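Side-chain contacts in nuclease-like protein (Chaetomium thermophilum, PDB 6GRB), which binds four-way (Holliday) DNA junctions as the eukaryotic junction-resolving enzyme GEN1 and probably cuts them, as well as 5'-flaps, with a metal-dependent nuclease core: residues Q47-G52 and I57-Y62; F64-S69 and P165-T170; P320-L325 and G395-V400; S299-A304 and K327-G332; G198-D203 and R275-P280. All coordinates share one frame; numbering follows the deposited sequence.

Contact 1 of 5, residues Q47-G52 and I57-Y62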
# COMPACT_ATOMS: atom_id res chain seq x y z
N GLN A 47 8.14 -10.93 -10.61
CA GLN A 47 8.93 -11.67 -11.60
C GLN A 47 9.78 -12.84 -11.00
O GLN A 47 10.54 -13.45 -11.74
CB GLN A 47 9.85 -10.70 -12.36
N ALA A 48 9.70 -13.19 -9.71
CA ALA A 48 10.53 -14.25 -9.15
C ALA A 48 9.81 -15.57 -9.03
O ALA A 48 10.47 -16.61 -8.93
CB ALA A 48 11.06 -13.84 -7.76
N ALA A 49 8.48 -15.56 -9.02
CA ALA A 49 7.71 -16.80 -9.01
C ALA A 49 7.95 -17.57 -10.30
O ALA A 49 7.77 -17.03 -11.40
CB ALA A 49 6.23 -16.52 -8.85
N ARG A 50 8.36 -18.83 -10.16
CA ARG A 50 8.53 -19.75 -11.28
C ARG A 50 7.46 -20.82 -11.22
O ARG A 50 6.73 -20.96 -10.22
CB ARG A 50 9.94 -20.37 -11.26
CG ARG A 50 11.10 -19.36 -11.13
CD ARG A 50 11.50 -18.71 -12.46
NE ARG A 50 10.47 -17.80 -12.98
CZ ARG A 50 10.22 -17.59 -14.28
NH1 ARG A 50 10.94 -18.22 -15.21
NH2 ARG A 50 9.26 -16.76 -14.65
N GLY A 51 7.33 -21.56 -12.31
CA GLY A 51 6.46 -22.74 -12.39
C GLY A 51 5.03 -22.42 -12.79
O GLY A 51 4.53 -21.31 -12.61
N GLY A 52 4.37 -23.44 -13.34
CA GLY A 52 2.94 -23.36 -13.62
C GLY A 52 2.60 -22.49 -14.82
O GLY A 52 3.37 -22.36 -15.78
N ILE A 57 1.17 -13.51 -12.10
CA ILE A 57 -0.16 -13.05 -11.74
C ILE A 57 -0.91 -14.05 -10.86
O ILE A 57 -1.87 -13.65 -10.16
CB ILE A 57 -0.93 -12.67 -13.03
CG1 ILE A 57 -2.30 -12.04 -12.82
CG2 ILE A 57 -1.12 -13.86 -13.95
CD1 ILE A 57 -2.79 -11.44 -14.10
N ARG A 58 -0.40 -15.30 -10.77
CA ARG A 58 -0.69 -16.18 -9.65
C ARG A 58 -0.31 -15.51 -8.34
O ARG A 58 -1.10 -15.50 -7.40
CB ARG A 58 0.02 -17.52 -9.82
CG ARG A 58 -0.83 -18.72 -9.44
CD ARG A 58 -0.21 -20.02 -9.93
NE ARG A 58 1.20 -20.14 -9.57
CZ ARG A 58 2.17 -20.55 -10.39
NH1 ARG A 58 1.91 -20.89 -11.64
NH2 ARG A 58 3.42 -20.62 -9.95
N THR A 59 0.88 -14.90 -8.27
CA THR A 59 1.27 -14.32 -6.99
C THR A 59 0.48 -13.05 -6.70
O THR A 59 0.23 -12.73 -5.53
CB THR A 59 2.78 -14.05 -6.91
OG1 THR A 59 3.12 -12.91 -7.69
CG2 THR A 59 3.55 -15.22 -7.44
N LEU A 60 0.07 -12.33 -7.74
CA LEU A 60 -0.86 -11.22 -7.56
C LEU A 60 -2.19 -11.71 -6.99
O LEU A 60 -2.75 -11.12 -6.07
CB LEU A 60 -1.05 -10.52 -8.91
CG LEU A 60 -1.56 -9.09 -8.94
CD1 LEU A 60 -0.45 -8.16 -8.52
CD2 LEU A 60 -2.09 -8.72 -10.31
N PHE A 61 -2.70 -12.82 -7.55
CA PHE A 61 -3.85 -13.53 -6.99
C PHE A 61 -3.66 -13.80 -5.50
O PHE A 61 -4.55 -13.49 -4.69
CB PHE A 61 -4.06 -14.83 -7.79
CG PHE A 61 -5.14 -15.72 -7.25
CD1 PHE A 61 -4.86 -16.68 -6.29
CD2 PHE A 61 -6.45 -15.60 -7.69
CE1 PHE A 61 -5.86 -17.49 -5.78
CE2 PHE A 61 -7.45 -16.40 -7.18
CZ PHE A 61 -7.15 -17.34 -6.23
N TYR A 62 -2.51 -14.36 -5.10
CA TYR A 62 -2.31 -14.70 -3.70
C TYR A 62 -2.24 -13.45 -2.81
O TYR A 62 -2.82 -13.44 -1.72
CB TYR A 62 -1.06 -15.58 -3.55
CG TYR A 62 -1.26 -17.02 -4.02
CD1 TYR A 62 -2.18 -17.85 -3.39
CD2 TYR A 62 -0.52 -17.54 -5.07
CE1 TYR A 62 -2.38 -19.15 -3.79
CE2 TYR A 62 -0.70 -18.86 -5.49
CZ TYR A 62 -1.64 -19.66 -4.85
OH TYR A 62 -1.82 -20.97 -5.24
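Arg58 reaches off helix 55-70 to the loop 47-52 and grips the carbonyl of Gly51 with both terminal nitrogens. NH1 of Arg58 is 2.8 Å from Gly51 O, and its N-H...O angle of 149° makes this the straighter of the two bonds. NH2 of Arg58 stands 3.0 Å from Gly51 O and comes in well above the carbonyl plane, on the same face as NH1. That oxygen is therefore doubly satisfied, and it lies nearly in the guanidinium plane. NH2 also makes a weak bond to a second acceptor, Arg50 O, at 3.3 Å. The bend at chi3 (50°) turns the end of the chain toward the loop. Gly52 lies against NH1, where a CB would collide with the guanidinium, and its positive phi favours glycine as well. With Arg58 cut back to an alanine, Gly51 O would probably lose both donors, leaving the loop around Gly51 freer to move. Within the loop, NE of Arg50 bonds back to Ala49 O at 3.2 Å. Beside these polar bonds is one tight methyl contact, Ala49 CB to Thr59 CG2 at 3.3 Å, while Thr59 OG1 turns to a weak bond with Ala56 O. The contact is a surface one in the XPG N-terminal region, where the helix holds down the loop that leads into it. Thr59 and Leu60 rest on helix 42-46, and Phe61 faces helices 303-313 and 318-340.

Contact 2 of 5, residues F64-S69 and P165-T170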
# COMPACT_ATOMS: atom_id res chain seq x y z
N PHE A 64 -3.94 -10.78 -3.39
CA PHE A 64 -5.32 -10.31 -3.31
C PHE A 64 -6.11 -11.09 -2.25
O PHE A 64 -6.94 -10.51 -1.53
CB PHE A 64 -6.01 -10.40 -4.68
CG PHE A 64 -5.55 -9.37 -5.66
CD1 PHE A 64 -4.49 -8.53 -5.38
CD2 PHE A 64 -6.21 -9.22 -6.88
CE1 PHE A 64 -4.08 -7.56 -6.28
CE2 PHE A 64 -5.80 -8.23 -7.80
CZ PHE A 64 -4.73 -7.42 -7.51
N VAL A 65 -5.86 -12.40 -2.15
CA VAL A 65 -6.44 -13.21 -1.08
C VAL A 65 -5.92 -12.75 0.27
O VAL A 65 -6.67 -12.68 1.26
CB VAL A 65 -6.14 -14.71 -1.31
CG1 VAL A 65 -6.85 -15.59 -0.25
CG2 VAL A 65 -6.53 -15.15 -2.71
N ARG A 66 -4.63 -12.41 0.34
CA ARG A 66 -4.10 -11.88 1.59
C ARG A 66 -4.79 -10.57 1.97
O ARG A 66 -5.13 -10.36 3.15
CB ARG A 66 -2.58 -11.70 1.49
CG ARG A 66 -1.93 -11.41 2.85
CD ARG A 66 -0.41 -11.61 2.84
NE ARG A 66 -0.03 -12.99 2.55
CZ ARG A 66 0.16 -13.95 3.46
NH1 ARG A 66 0.02 -13.69 4.76
NH2 ARG A 66 0.51 -15.18 3.07
N LEU A 67 -5.05 -9.69 0.99
CA LEU A 67 -5.79 -8.47 1.29
C LEU A 67 -7.24 -8.76 1.70
O LEU A 67 -7.83 -7.99 2.46
CB LEU A 67 -5.78 -7.52 0.09
CG LEU A 67 -4.45 -6.86 -0.32
CD1 LEU A 67 -4.64 -6.05 -1.62
CD2 LEU A 67 -3.84 -6.00 0.83
N LEU A 68 -7.83 -9.83 1.16
CA LEU A 68 -9.16 -10.24 1.61
C LEU A 68 -9.16 -10.52 3.10
O LEU A 68 -10.07 -10.11 3.82
CB LEU A 68 -9.63 -11.46 0.84
CG LEU A 68 -10.39 -11.21 -0.46
CD1 LEU A 68 -11.15 -12.49 -0.81
CD2 LEU A 68 -11.36 -10.00 -0.38
N SER A 69 -8.11 -11.21 3.60
CA SER A 69 -8.09 -11.69 4.97
C SER A 69 -7.64 -10.63 5.96
O SER A 69 -7.92 -10.77 7.16
CB SER A 69 -7.15 -12.89 5.09
OG SER A 69 -7.42 -13.76 4.01
N PRO A 165 5.70 -15.81 4.59
CA PRO A 165 4.59 -15.05 4.02
C PRO A 165 4.78 -13.55 4.17
O PRO A 165 5.40 -13.08 5.14
CB PRO A 165 3.38 -15.54 4.84
CG PRO A 165 3.96 -16.11 6.09
CD PRO A 165 5.28 -16.69 5.69
N PRO A 166 4.28 -12.76 3.23
CA PRO A 166 4.41 -11.30 3.35
C PRO A 166 3.48 -10.72 4.42
O PRO A 166 2.29 -10.58 4.19
CB PRO A 166 4.06 -10.79 1.95
CG PRO A 166 3.14 -11.84 1.40
CD PRO A 166 3.56 -13.15 2.00
N THR A 167 4.00 -10.39 5.60
CA THR A 167 3.15 -9.90 6.66
C THR A 167 3.37 -8.45 7.01
O THR A 167 2.53 -7.86 7.72
CB THR A 167 3.34 -10.73 7.94
OG1 THR A 167 4.69 -10.62 8.39
CG2 THR A 167 3.00 -12.17 7.69
N HIS A 168 4.48 -7.84 6.55
CA HIS A 168 4.92 -6.56 7.09
C HIS A 168 5.17 -5.55 5.98
O HIS A 168 5.46 -5.91 4.84
CB HIS A 168 6.19 -6.72 7.95
CG HIS A 168 5.90 -7.23 9.33
ND1 HIS A 168 5.41 -8.49 9.56
CD2 HIS A 168 6.00 -6.63 10.54
CE1 HIS A 168 5.22 -8.65 10.86
NE2 HIS A 168 5.59 -7.55 11.48
N VAL A 169 5.02 -4.28 6.35
CA VAL A 169 5.36 -3.14 5.51
C VAL A 169 6.25 -2.22 6.33
O VAL A 169 6.32 -2.31 7.56
CB VAL A 169 4.12 -2.34 5.02
CG1 VAL A 169 3.20 -3.22 4.16
CG2 VAL A 169 3.37 -1.75 6.21
N THR A 170 6.89 -1.30 5.63
CA THR A 170 7.73 -0.27 6.23
C THR A 170 6.99 1.07 6.18
O THR A 170 6.69 1.58 5.08
CB THR A 170 9.09 -0.19 5.51
OG1 THR A 170 9.78 -1.44 5.66
CG2 THR A 170 9.94 0.91 6.08
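Arg66 of helix 55-70 lies against the consecutive prolines Pro165 and Pro166, which lead into strand 168-173 of the mixed sheet in the PIN-like nuclease core. The contact joins the XPG N-terminal and I-regions, and no hydrogen bond spans it; it is made by a flat cation resting on proline carbons. The close part is at the two prolines. CG of Arg66 extends anti to the backbone N (chi1 -169°), which sends the chain outward from the helix, and a bend at chi3 (-63°) then swings the guanidinium across the ring of Pro166. NE of Arg66 is 3.6 Å from Pro166 CG, and Pro166 CD sits over one face of the guanidinium, offset toward its rim. Pro165 joins on that face through CB, 3.4 Å from Arg66 NH2. Pro165, though close, faces solvent; the fit slackens at Thr167, which only just comes within touch, its CG2 4.4 Å from Arg66 NH1 and neither over the face nor at the edge of the group. Beyond Thr167 the strand turns to other partners: His168 NE2 bonds to Asp375 OD1, and Val169 packs on Trp156 of strand 151-157. Trp156 also takes Arg66 and Leu67, so the helix touches the sheet beside the prolines as well. The shortest approach of the whole contact belongs to a carbon rather than a nitrogen: CD of Arg66 lies 3.2 Å from Pro166 O.

Contact 3 of 5, residues P320-L325 and G395-V400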
# COMPACT_ATOMS: atom_id res chain seq x y z
N PRO A 320 -9.72 -31.04 -9.31
CA PRO A 320 -8.57 -30.56 -8.53
C PRO A 320 -8.42 -29.05 -8.53
O PRO A 320 -8.04 -28.47 -7.50
CB PRO A 320 -7.37 -31.23 -9.23
CG PRO A 320 -7.92 -32.42 -9.88
CD PRO A 320 -9.34 -32.09 -10.27
N GLY A 321 -8.70 -28.39 -9.66
CA GLY A 321 -8.58 -26.94 -9.72
C GLY A 321 -9.73 -26.19 -9.09
O GLY A 321 -9.55 -25.04 -8.68
N ALA A 322 -10.91 -26.80 -9.02
CA ALA A 322 -11.99 -26.24 -8.22
C ALA A 322 -11.70 -26.38 -6.73
O ALA A 322 -11.95 -25.44 -5.96
CB ALA A 322 -13.31 -26.92 -8.58
N ILE A 323 -11.20 -27.55 -6.32
CA ILE A 323 -10.91 -27.79 -4.90
C ILE A 323 -9.76 -26.91 -4.43
O ILE A 323 -9.72 -26.50 -3.27
CB ILE A 323 -10.62 -29.29 -4.68
CG1 ILE A 323 -11.92 -30.09 -4.78
CG2 ILE A 323 -9.90 -29.53 -3.35
CD1 ILE A 323 -11.69 -31.58 -4.91
N LYS A 324 -8.82 -26.59 -5.33
CA LYS A 324 -7.69 -25.76 -4.94
C LYS A 324 -8.10 -24.30 -4.79
O LYS A 324 -7.59 -23.59 -3.90
CB LYS A 324 -6.57 -25.88 -5.98
N LEU A 325 -9.03 -23.82 -5.62
CA LEU A 325 -9.53 -22.47 -5.46
C LEU A 325 -10.24 -22.32 -4.13
O LEU A 325 -10.09 -21.30 -3.45
CB LEU A 325 -10.47 -22.10 -6.62
CG LEU A 325 -11.31 -20.82 -6.53
CD1 LEU A 325 -10.44 -19.57 -6.45
CD2 LEU A 325 -12.22 -20.73 -7.71
N GLY A 395 -18.13 -31.69 -7.43
CA GLY A 395 -18.72 -32.75 -8.25
C GLY A 395 -19.31 -32.30 -9.58
O GLY A 395 -19.60 -33.16 -10.42
N GLN A 396 -19.52 -31.00 -9.78
CA GLN A 396 -19.98 -30.48 -11.07
C GLN A 396 -18.83 -30.31 -12.06
O GLN A 396 -19.03 -29.69 -13.13
CB GLN A 396 -20.70 -29.14 -10.86
CG GLN A 396 -22.01 -29.28 -10.09
CD GLN A 396 -22.95 -28.08 -10.25
OE1 GLN A 396 -22.53 -26.95 -10.57
NE2 GLN A 396 -24.25 -28.32 -10.03
N GLU A 397 -17.65 -30.84 -11.72
CA GLU A 397 -16.39 -30.78 -12.42
C GLU A 397 -15.87 -32.19 -12.66
O GLU A 397 -16.05 -33.07 -11.81
CB GLU A 397 -15.37 -29.99 -11.61
CG GLU A 397 -15.81 -28.58 -11.30
CD GLU A 397 -14.96 -27.57 -12.06
OE1 GLU A 397 -14.90 -26.39 -11.62
OE2 GLU A 397 -14.37 -27.98 -13.09
N PRO A 398 -15.25 -32.46 -13.80
CA PRO A 398 -14.78 -33.83 -14.05
C PRO A 398 -13.70 -34.24 -13.05
O PRO A 398 -12.74 -33.51 -12.81
CB PRO A 398 -14.24 -33.75 -15.49
CG PRO A 398 -14.98 -32.61 -16.10
CD PRO A 398 -15.15 -31.61 -14.99
N GLU A 399 -13.90 -35.41 -12.44
CA GLU A 399 -12.90 -35.99 -11.55
C GLU A 399 -11.79 -36.58 -12.38
O GLU A 399 -12.04 -37.29 -13.36
CB GLU A 399 -13.49 -37.09 -10.67
N VAL A 400 -10.56 -36.32 -11.97
CA VAL A 400 -9.39 -36.73 -12.70
C VAL A 400 -8.94 -38.08 -12.20
O VAL A 400 -9.40 -39.12 -12.70
CB VAL A 400 -8.29 -35.69 -12.56
CG1 VAL A 400 -8.82 -34.33 -13.01
CG2 VAL A 400 -7.83 -35.66 -11.10
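Glu397 meets Ala322 because its CG lies beside the backbone N (chi1 -58°) and the chain then bends sharply at chi2 (-111°), laying the carboxylate over the helix. OE1 of Glu397 comes 3.5 Å from Ala322 CB, with CD of Glu397 next at 3.9 Å from the same methyl. Val400 has chi1 near -56°, which sets both its methyls toward the ring of Pro320: CG2 of Val400 is 3.5 Å from Pro320 CG, and CG1 of Val400 is 3.6 Å from Pro320 CD. These two apolar groups meet at the exposed end of the contact. The loop 395-400 belongs to the Gen1 C-terminal domain, which contains the three-stranded antiparallel sheet 364-371, 377-384 and 439-444, and here it lies along helix 318-340. Beside buried Ala322, the polar end of Glu397 is held from another helix: OE1 forms a salt bridge with Arg307 NE, and OE2 one with Arg311 NH1. The two arginines, both on helix 303-313, would probably keep the carboxylate charged. At the backbone of the same residue, Glu397 O accepts a hydrogen bond from Arg319 NH2.

Contact 4 of 5, residues S299-A304 and K327-G332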
# COMPACT_ATOMS: atom_id res chain seq x y z
N SER A 299 -18.06 -5.13 -2.89
CA SER A 299 -17.11 -6.22 -3.09
C SER A 299 -17.77 -7.40 -3.80
O SER A 299 -17.70 -7.52 -5.02
CB SER A 299 -16.53 -6.67 -1.75
N THR A 300 -18.42 -8.27 -3.02
CA THR A 300 -19.10 -9.45 -3.54
C THR A 300 -18.21 -10.26 -4.48
O THR A 300 -18.50 -10.38 -5.67
CB THR A 300 -20.41 -9.08 -4.27
OG1 THR A 300 -20.12 -8.67 -5.61
CG2 THR A 300 -21.12 -7.95 -3.54
N VAL A 301 -17.13 -10.81 -3.94
CA VAL A 301 -16.20 -11.61 -4.73
C VAL A 301 -16.97 -12.50 -5.70
O VAL A 301 -17.86 -13.27 -5.31
CB VAL A 301 -15.31 -12.45 -3.79
CG1 VAL A 301 -14.35 -13.33 -4.56
CG2 VAL A 301 -14.57 -11.53 -2.81
N ASP A 302 -16.61 -12.40 -6.98
CA ASP A 302 -17.18 -13.17 -8.08
C ASP A 302 -16.62 -14.61 -8.08
O ASP A 302 -15.66 -14.94 -8.78
CB ASP A 302 -16.86 -12.45 -9.39
CG ASP A 302 -17.75 -12.88 -10.55
OD1 ASP A 302 -18.44 -13.93 -10.45
OD2 ASP A 302 -17.73 -12.16 -11.57
N ILE A 303 -17.29 -15.49 -7.31
CA ILE A 303 -16.83 -16.88 -7.14
C ILE A 303 -16.76 -17.62 -8.47
O ILE A 303 -15.76 -18.29 -8.78
CB ILE A 303 -17.74 -17.61 -6.14
CG1 ILE A 303 -17.89 -16.80 -4.86
CG2 ILE A 303 -17.19 -19.00 -5.82
CD1 ILE A 303 -16.60 -16.59 -4.12
N ALA A 304 -17.83 -17.55 -9.27
CA ALA A 304 -17.82 -18.23 -10.56
C ALA A 304 -16.89 -17.55 -11.55
O ALA A 304 -16.34 -18.20 -12.44
CB ALA A 304 -19.25 -18.30 -11.14
N LYS A 327 -9.76 -24.06 -1.26
CA LYS A 327 -8.84 -24.03 -0.13
C LYS A 327 -8.21 -22.65 0.04
O LYS A 327 -8.11 -22.14 1.17
CB LYS A 327 -7.75 -25.09 -0.30
N VAL A 328 -7.82 -22.02 -1.07
CA VAL A 328 -7.09 -20.76 -1.02
C VAL A 328 -8.03 -19.59 -0.76
O VAL A 328 -7.68 -18.65 -0.03
CB VAL A 328 -6.31 -20.58 -2.34
CG1 VAL A 328 -5.68 -19.19 -2.39
CG2 VAL A 328 -5.28 -21.67 -2.47
N LEU A 329 -9.23 -19.62 -1.31
CA LEU A 329 -10.13 -18.48 -1.19
C LEU A 329 -10.90 -18.47 0.12
O LEU A 329 -11.34 -17.41 0.55
CB LEU A 329 -11.11 -18.45 -2.37
CG LEU A 329 -11.88 -17.15 -2.60
CD1 LEU A 329 -10.88 -16.05 -2.88
CD2 LEU A 329 -12.88 -17.29 -3.74
N ALA A 330 -11.11 -19.63 0.75
CA ALA A 330 -12.11 -19.72 1.81
C ALA A 330 -11.82 -18.82 3.01
O ALA A 330 -12.74 -18.11 3.45
CB ALA A 330 -12.29 -21.18 2.23
N PRO A 331 -10.61 -18.82 3.60
CA PRO A 331 -10.38 -17.91 4.73
C PRO A 331 -10.64 -16.45 4.39
O PRO A 331 -11.13 -15.69 5.24
CB PRO A 331 -8.91 -18.15 5.10
CG PRO A 331 -8.57 -19.47 4.52
CD PRO A 331 -9.40 -19.59 3.27
N GLY A 332 -10.34 -16.04 3.15
CA GLY A 332 -10.55 -14.66 2.75
C GLY A 332 -12.01 -14.26 2.72
O GLY A 332 -12.39 -13.21 3.25
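Leu329, midway along helix 318-340, pushes one methyl between Val301 and Ile303. Its CB points toward segment 299-304, but Leu329 CB is still 6.1 Å from Ile303 CD1 and the base of the side chain does not yet touch that segment. CG lies anti to the backbone N (chi1 -165°), which carries the fork outward; Leu329 CG, 5.0 Å from Ile303 CD1, touches nothing there either. At the fork the two branches part company. CD2 does the touching: Leu329 CD2 is 3.8 Å from Ile303 CD1, and more loosely 4.3 Å from Val301 CG1. CD1 turns instead to Leu68 of helix 55-70. CD2 thus serves Ile303 and Val301, and CD1 serves Leu68. On the far side, the CB of Ile303 sets off to one side of Leu329, yet its CD1 end comes in, and the two side chains meet at a slant.

Helices 303-313 and 318-340 form an antiparallel helical hairpin, and this contact lies at the start of its first arm. Asp302 is the N-cap there: its OD1 accepts a hydrogen bond from Gly305 N, and the residue is also the centre of an inverse gamma turn. Val301, just before the cap, additionally packs on Leu68 of helix 55-70 and on Leu333, while Ile303 also touches Val390 of helix 386-390. Past Leu329 the second arm is kinked where the N atoms of Pro331 and Gly332 make no bond to the turn before; at Pro331 there is no N-H to give.

Contact 5 of 5, residues G198-D203 and R275-P280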
# COMPACT_ATOMS: atom_id res chain seq x y z
N GLY A 198 20.24 15.36 -10.35
CA GLY A 198 20.73 15.63 -11.69
C GLY A 198 20.49 14.51 -12.69
O GLY A 198 20.73 14.71 -13.89
N ASP A 199 20.01 13.34 -12.25
CA ASP A 199 19.96 12.14 -13.08
C ASP A 199 18.54 11.70 -13.44
O ASP A 199 18.33 10.54 -13.82
CB ASP A 199 20.70 11.00 -12.38
N TYR A 200 17.55 12.59 -13.32
CA TYR A 200 16.16 12.27 -13.66
C TYR A 200 15.28 13.52 -13.67
O TYR A 200 14.05 13.41 -13.79
CB TYR A 200 15.57 11.23 -12.70
CG TYR A 200 15.64 11.59 -11.23
CD1 TYR A 200 16.87 11.64 -10.57
CD2 TYR A 200 14.48 11.86 -10.50
CE1 TYR A 200 16.95 11.96 -9.23
CE2 TYR A 200 14.56 12.19 -9.14
CZ TYR A 200 15.81 12.24 -8.52
OH TYR A 200 15.93 12.57 -7.18
N LEU A 201 15.95 14.66 -13.53
CA LEU A 201 15.34 15.98 -13.51
C LEU A 201 16.35 16.93 -14.14
O LEU A 201 17.49 16.96 -13.73
CB LEU A 201 15.05 16.44 -12.08
CG LEU A 201 14.82 15.56 -10.85
CD1 LEU A 201 13.47 15.87 -10.23
CD2 LEU A 201 15.01 14.07 -11.04
N PRO A 202 15.94 17.74 -15.13
CA PRO A 202 16.98 18.58 -15.74
C PRO A 202 17.41 19.74 -14.86
O PRO A 202 16.75 20.11 -13.87
CB PRO A 202 16.32 19.07 -17.04
CG PRO A 202 14.81 18.96 -16.76
CD PRO A 202 14.67 17.76 -15.89
N ASP A 203 18.55 20.32 -15.24
CA ASP A 203 19.06 21.57 -14.65
C ASP A 203 19.33 21.42 -13.16
O ASP A 203 19.13 22.36 -12.37
CB ASP A 203 18.09 22.73 -14.92
CG ASP A 203 18.09 23.15 -16.38
OD1 ASP A 203 19.03 22.75 -17.12
OD2 ASP A 203 17.15 23.87 -16.79
N ARG A 275 7.06 22.90 -10.45
CA ARG A 275 5.61 22.76 -10.63
C ARG A 275 5.19 21.29 -10.60
O ARG A 275 4.16 20.94 -10.01
CB ARG A 275 5.17 23.41 -11.94
N TYR A 276 6.01 20.42 -11.20
CA TYR A 276 5.70 18.99 -11.26
C TYR A 276 5.57 18.36 -9.88
O TYR A 276 4.83 17.39 -9.71
CB TYR A 276 6.77 18.29 -12.10
CG TYR A 276 6.94 16.81 -11.86
CD1 TYR A 276 6.11 15.87 -12.47
CD2 TYR A 276 7.97 16.33 -11.04
CE1 TYR A 276 6.27 14.52 -12.27
CE2 TYR A 276 8.15 14.97 -10.83
CZ TYR A 276 7.30 14.07 -11.46
OH TYR A 276 7.47 12.71 -11.26
N TYR A 277 6.28 18.90 -8.88
CA TYR A 277 6.09 18.41 -7.51
C TYR A 277 5.04 19.20 -6.75
O TYR A 277 4.25 18.61 -5.99
CB TYR A 277 7.41 18.45 -6.74
CG TYR A 277 8.40 17.41 -7.21
CD1 TYR A 277 8.24 16.07 -6.87
CD2 TYR A 277 9.50 17.77 -7.97
CE1 TYR A 277 9.15 15.11 -7.30
CE2 TYR A 277 10.42 16.83 -8.40
CZ TYR A 277 10.25 15.50 -8.07
OH TYR A 277 11.17 14.56 -8.50
N THR A 278 5.00 20.52 -6.93
CA THR A 278 4.06 21.32 -6.16
C THR A 278 2.64 21.18 -6.69
O THR A 278 1.69 21.15 -5.91
CB THR A 278 4.49 22.79 -6.16
OG1 THR A 278 4.73 23.25 -7.51
CG2 THR A 278 5.78 22.98 -5.32
N HIS A 279 2.49 21.05 -8.01
CA HIS A 279 1.18 20.91 -8.65
C HIS A 279 1.20 19.75 -9.63
O HIS A 279 1.06 19.95 -10.84
CB HIS A 279 0.78 22.21 -9.36
CG HIS A 279 0.71 23.40 -8.45
ND1 HIS A 279 1.79 24.25 -8.25
CD2 HIS A 279 -0.30 23.90 -7.70
CE1 HIS A 279 1.44 25.21 -7.41
NE2 HIS A 279 0.17 25.03 -7.07
N PRO A 280 1.39 18.52 -9.15
CA PRO A 280 1.47 17.37 -10.06
C PRO A 280 0.16 17.17 -10.81
O PRO A 280 -0.90 17.68 -10.42
CB PRO A 280 1.79 16.19 -9.13
CG PRO A 280 1.22 16.58 -7.82
CD PRO A 280 1.39 18.08 -7.73
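Tyr277 extends from helix 273-278 and presents the edge of its ring to Leu201, the two side chains crossing at about a right angle. CD1 of Leu201 lies near the ring plane, 3.7 Å from Tyr277 CE2 and closer still, 3.2 Å, to Tyr277 OH. The hydroxyl makes no hydrogen bond across this contact. Tyr200 stands at about a right angle to Tyr277 too, but only brushes it, with CE2 of Tyr200 4.2 Å from Tyr277 OH, approached obliquely. Its chi1 of 55° folds the Tyr200 ring back over its own backbone, so that Leu201 CG lies over one face. Tyr277 in turn has CD2 of Tyr276 over the centre of one face, 3.6 Å above the ring plane, and its ring also meets Phe147. With an alanine at Tyr277, Leu201 would probably lose its aromatic edge, with a gap opened between the loop and Phe147. The loop 198-203 includes Asp199, which binds magnesium in another structure of this protein (its carboxylate is not modelled here), and the side chain of Tyr277 is about 6 Å from that of Asp143, which binds magnesium here; this is the margin of the acidic metal site of an XPG-family nuclease, probably beside its helix-two-turn-helix region.

Contacts 1, 2 and 3 lie on the surface, whereas contacts 4 and 5 are buried. Contacts 1 and 2 share helix 55-70, and each uses an arginine differently: in contact 1 it donates to loop carbonyls, in contact 2 it lies flat on prolines. Contacts 3 and 4 share helix 318-340; contact 4 is purely aliphatic, while contact 3 adds a carboxylate to its carbon packing. The two helices meet, since Phe61 and Tyr62 of contact 1 touch Val328 of contact 4, and Val65 and Leu68 of contact 2 touch its segments. Contact 5 stands apart, about 53 Å between centres from contact 3, and is the one beside the metal site.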